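Protein Dok-7 (Mus musculus, PDB 3ML4) activates the receptor tyrosine kinase MuSK by binding it as a dimeric cytoplasmic adaptor, driving acetylcholine receptor clustering and neuromuscular synapse formation. Local coordinates at residues L10-V15 / W104-I108; L78-L82 / L93-H98. All coordinates share one frame; numbering follows the deposited sequence.

Interaction 1: L10-V15 / W104-I108; sequences LVEGQV and WDTRI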
# COMPACT_ATOMS: atom_id res chain seq x y z
N LEU B 10 14.10 -6.83 -1.17
CA LEU B 10 13.53 -7.66 -0.10
C LEU B 10 14.11 -9.07 -0.17
O LEU B 10 14.38 -9.68 0.87
CB LEU B 10 11.99 -7.63 -0.06
CG LEU B 10 11.07 -8.22 -1.14
CD1 LEU B 10 10.91 -9.71 -0.97
CD2 LEU B 10 9.72 -7.55 -1.04
N VAL B 11 14.31 -9.57 -1.39
CA VAL B 11 15.11 -10.77 -1.64
C VAL B 11 15.86 -10.67 -2.95
O VAL B 11 15.40 -10.05 -3.90
CB VAL B 11 14.29 -12.10 -1.69
CG1 VAL B 11 14.04 -12.64 -0.29
CG2 VAL B 11 13.01 -11.95 -2.51
N GLU B 12 17.03 -11.30 -2.98
CA GLU B 12 17.80 -11.45 -4.20
C GLU B 12 18.58 -12.76 -4.16
O GLU B 12 18.94 -13.24 -3.09
CB GLU B 12 18.74 -10.26 -4.42
CG GLU B 12 19.62 -9.91 -3.22
CD GLU B 12 20.68 -8.89 -3.56
OE1 GLU B 12 21.19 -8.91 -4.70
OE2 GLU B 12 21.01 -8.07 -2.68
N GLY B 13 18.82 -13.33 -5.33
CA GLY B 13 19.53 -14.59 -5.44
C GLY B 13 19.47 -15.17 -6.83
O GLY B 13 18.94 -14.54 -7.75
N GLN B 14 20.01 -16.38 -6.99
CA GLN B 14 20.01 -17.03 -8.29
C GLN B 14 18.70 -17.79 -8.48
O GLN B 14 18.30 -18.59 -7.64
CB GLN B 14 21.24 -17.94 -8.46
CG GLN B 14 21.70 -18.12 -9.92
CD GLN B 14 22.27 -16.84 -10.54
OE1 GLN B 14 22.53 -15.85 -9.85
NE2 GLN B 14 22.47 -16.86 -11.86
N VAL B 15 18.03 -17.49 -9.59
CA VAL B 15 16.69 -17.99 -9.86
C VAL B 15 16.58 -18.28 -11.35
O VAL B 15 17.20 -17.59 -12.17
CB VAL B 15 15.60 -16.94 -9.49
CG1 VAL B 15 14.20 -17.52 -9.64
CG2 VAL B 15 15.79 -16.41 -8.08
N TRP B 104 12.06 -17.40 0.22
CA TRP B 104 11.45 -16.42 -0.68
C TRP B 104 9.93 -16.27 -0.44
O TRP B 104 9.43 -15.15 -0.34
CB TRP B 104 11.76 -16.77 -2.14
CG TRP B 104 13.10 -16.27 -2.60
CD1 TRP B 104 14.31 -16.50 -2.01
CD2 TRP B 104 13.37 -15.45 -3.76
NE1 TRP B 104 15.31 -15.88 -2.71
CE2 TRP B 104 14.77 -15.23 -3.79
CE3 TRP B 104 12.57 -14.89 -4.76
CZ2 TRP B 104 15.38 -14.47 -4.79
CZ3 TRP B 104 13.19 -14.13 -5.76
CH2 TRP B 104 14.58 -13.93 -5.76
N ASP B 105 9.23 -17.40 -0.32
CA ASP B 105 7.79 -17.39 -0.04
C ASP B 105 7.46 -16.67 1.27
O ASP B 105 6.54 -15.85 1.31
CB ASP B 105 7.23 -18.81 -0.01
CG ASP B 105 5.74 -18.84 0.25
OD1 ASP B 105 4.96 -18.74 -0.71
OD2 ASP B 105 5.35 -18.94 1.43
N THR B 106 8.21 -16.99 2.33
CA THR B 106 7.98 -16.40 3.65
C THR B 106 8.30 -14.90 3.67
O THR B 106 7.55 -14.11 4.25
CB THR B 106 8.81 -17.13 4.74
OG1 THR B 106 8.64 -18.55 4.61
CG2 THR B 106 8.38 -16.71 6.14
N ARG B 107 9.41 -14.51 3.03
CA ARG B 107 9.83 -13.11 3.00
C ARG B 107 8.88 -12.25 2.17
O ARG B 107 8.44 -11.19 2.63
CB ARG B 107 11.29 -13.00 2.50
CG ARG B 107 11.95 -11.62 2.61
CD ARG B 107 12.32 -11.23 4.04
NE ARG B 107 11.27 -10.41 4.64
CZ ARG B 107 11.27 -9.08 4.69
NH1 ARG B 107 12.30 -8.39 4.20
NH2 ARG B 107 10.25 -8.44 5.24
N ILE B 108 8.54 -12.73 0.96
CA ILE B 108 7.61 -12.02 0.07
C ILE B 108 6.21 -11.87 0.68
O ILE B 108 5.62 -10.79 0.61
CB ILE B 108 7.53 -12.68 -1.33
CG1 ILE B 108 8.90 -12.65 -2.02
CG2 ILE B 108 6.48 -11.98 -2.19
CD1 ILE B 108 9.00 -13.49 -3.28
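The carbonyl oxygen of Leu10 lies beside the aliphatic arm of Arg107, with Leu10 O 3.6 Å from Arg107 CG. The guanidinium comes no closer than 4.1 Å, measured from Leu10 O to Arg107 NH1, so this is packing along the arm and not a hydrogen bond. The arm of Arg107 bends at chi2 and chi3, and its guanidinium ends oblique to Leu10 O without bonding to it. Most of the remaining contact is apolar and is carried by Val11 and Trp104, the two methyls of Val11 dividing the work. CG2, set between the backbone N and the carbonyl carbon, sits over the middle of the six-membered ring of Trp104, 3.7 Å from its centroid and 10° off the normal, a CH-pi contact. CG1 instead meets the arm of Arg107, with Val11 CG1 3.7 Å from Arg107 CG. The indole edge reaches the strand backbone, where Gly13 N lies in the ring plane 3.7 Å from Trp104 CZ2. Val15 closes the far end, its CG2 3.6 Å from Trp104 CH2. At the other end Leu10 CD1 meets Ile108 CG1 at 3.7 Å, the two side chains crossing at about a right angle. Leu28 and Leu30 of the neighbouring strand also touch Trp104, and Leu10 and Val11 both face Leu30 in a classic beta bulge. Glu12 points away from the helix and pairs with Arg51. Strand 11-15 and helix 104-108 run nearly antiparallel, at 160°, with axes 9.9 Å apart: the first strand of a PH domain packed against the C-terminal helix that caps its beta barrel.

Interaction 2: L78-L82 / L93-H98; sequences LAHTL and LGFDSH
His80 meets the 93-98 segment through both backbone and ring. Its carbonyl O accepts the amide of Phe95 at 2.8 Å from O to N, with a C=O...N angle of 175°, and the same oxygen lies in plane at the edge of the Phe95 ring. The imidazole, with CG anti to the carbonyl carbon and beside the backbone N (chi1 -57°), brings ND1 beside Asp96 O, where a hydrogen bond is modelled but is too short to trust. One imidazole face is covered by the start of the next helix, with His98 N 3.6 Å above the plane of the His80 ring, over its centre. With an alanine in place of His80, the start of the helix would probably lose the ring packed against His98 N and CB and be less well covered. Farther along, Leu82 and Leu93 form an antiparallel hydrogen-bonded pair, Leu93 N to Leu82 O being 2.8 Å and nearly straight, at 175° about the hydrogen. Leu82 CB touches Phe95 CE1 at 3.7 Å. In the outer shell, Asp96 is salt-bridged to Lys16, and Trp104 meets Phe95 edge-to-face. This is the open end of the last beta hairpin of the PH fold, where the final strand turns into the C-terminal helix.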
# COMPACT_ATOMS: atom_id res chain seq x y z
N LEU B 78 10.83 -28.59 -13.12
CA LEU B 78 11.30 -28.11 -11.81
C LEU B 78 10.28 -28.37 -10.71
O LEU B 78 9.08 -28.42 -10.98
CB LEU B 78 11.69 -26.63 -11.87
CG LEU B 78 13.14 -26.29 -12.26
CD1 LEU B 78 13.38 -26.45 -13.75
CD2 LEU B 78 13.53 -24.89 -11.82
N ALA B 79 10.78 -28.56 -9.49
CA ALA B 79 9.93 -28.90 -8.34
C ALA B 79 9.97 -27.84 -7.23
O ALA B 79 9.02 -27.70 -6.47
CB ALA B 79 10.32 -30.27 -7.77
N HIS B 80 11.07 -27.11 -7.14
CA HIS B 80 11.17 -25.99 -6.22
C HIS B 80 10.92 -24.69 -6.99
O HIS B 80 11.85 -23.96 -7.35
CB HIS B 80 12.51 -25.99 -5.49
CG HIS B 80 12.78 -27.26 -4.75
ND1 HIS B 80 13.95 -27.98 -4.91
CD2 HIS B 80 12.04 -27.95 -3.85
CE1 HIS B 80 13.91 -29.05 -4.13
NE2 HIS B 80 12.76 -29.05 -3.48
N THR B 81 9.64 -24.44 -7.26
CA THR B 81 9.20 -23.27 -7.98
C THR B 81 8.27 -22.45 -7.09
O THR B 81 7.60 -23.00 -6.21
CB THR B 81 8.40 -23.66 -9.24
OG1 THR B 81 7.35 -24.55 -8.87
CG2 THR B 81 9.29 -24.33 -10.27
N LEU B 82 8.23 -21.15 -7.33
CA LEU B 82 7.28 -20.27 -6.66
C LEU B 82 6.43 -19.57 -7.69
O LEU B 82 6.92 -19.11 -8.72
CB LEU B 82 8.01 -19.25 -5.77
CG LEU B 82 7.16 -18.23 -5.00
CD1 LEU B 82 6.26 -18.91 -3.96
CD2 LEU B 82 8.05 -17.18 -4.34
N LEU B 93 8.90 -18.75 -10.70
CA LEU B 93 10.29 -18.64 -10.28
C LEU B 93 10.87 -20.03 -10.04
O LEU B 93 10.20 -20.90 -9.49
CB LEU B 93 10.40 -17.80 -9.00
CG LEU B 93 9.91 -16.35 -8.96
CD1 LEU B 93 10.25 -15.71 -7.62
CD2 LEU B 93 10.49 -15.53 -10.09
N GLY B 94 12.13 -20.21 -10.45
CA GLY B 94 12.79 -21.51 -10.34
C GLY B 94 13.95 -21.50 -9.38
O GLY B 94 14.92 -20.76 -9.55
N PHE B 95 13.86 -22.35 -8.36
CA PHE B 95 14.89 -22.47 -7.35
C PHE B 95 15.47 -23.87 -7.34
O PHE B 95 14.81 -24.82 -7.75
CB PHE B 95 14.33 -22.16 -5.96
CG PHE B 95 13.65 -20.83 -5.87
CD1 PHE B 95 12.29 -20.72 -6.13
CD2 PHE B 95 14.37 -19.70 -5.53
CE1 PHE B 95 11.65 -19.49 -6.05
CE2 PHE B 95 13.74 -18.46 -5.44
CZ PHE B 95 12.38 -18.36 -5.70
N ASP B 96 16.71 -23.98 -6.87
CA ASP B 96 17.37 -25.26 -6.69
C ASP B 96 16.86 -25.87 -5.39
O ASP B 96 16.13 -26.86 -5.39
CB ASP B 96 18.88 -25.07 -6.62
CG ASP B 96 19.34 -23.79 -7.30
OD1 ASP B 96 18.73 -23.40 -8.33
OD2 ASP B 96 20.32 -23.17 -6.82
N SER B 97 17.25 -25.25 -4.28
CA SER B 97 16.96 -25.74 -2.95
C SER B 97 15.53 -25.46 -2.52
O SER B 97 14.96 -24.41 -2.85
CB SER B 97 17.94 -25.14 -1.94
OG SER B 97 18.19 -23.77 -2.22
N HIS B 98 14.96 -26.41 -1.78
CA HIS B 98 13.66 -26.25 -1.14
C HIS B 98 13.63 -25.07 -0.16
O HIS B 98 12.69 -24.28 -0.16
CB HIS B 98 13.27 -27.55 -0.41
CG HIS B 98 11.93 -27.50 0.26
ND1 HIS B 98 11.78 -27.27 1.61
CD2 HIS B 98 10.69 -27.68 -0.23
CE1 HIS B 98 10.50 -27.30 1.92
NE2 HIS B 98 9.81 -27.54 0.82

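How the interactions relate
Both interactions belong to the PH domain, their centres 11 Å apart on the same side of the chain's centre. Along the sequence the order is 10-15, 78-82, 93-98, 104-108, so the local pairing of interaction 2 falls between the distant partners of interaction 1. Strand 90-94 leads through the short 95-97 connection into helix 98-112, which links 93-98 to 104-108. The two meet at several points, among them Trp104 CE3, 3.8 Å from Leu93 CD1, and Asp105 against Leu82. Strands 11-17 and 90-94 are the outermost of the sheet, yet Gly94 and Lys16 share a backbone hydrogen bond, consistent with first and last strands meeting to close the PH barrel, whose end the helix covers.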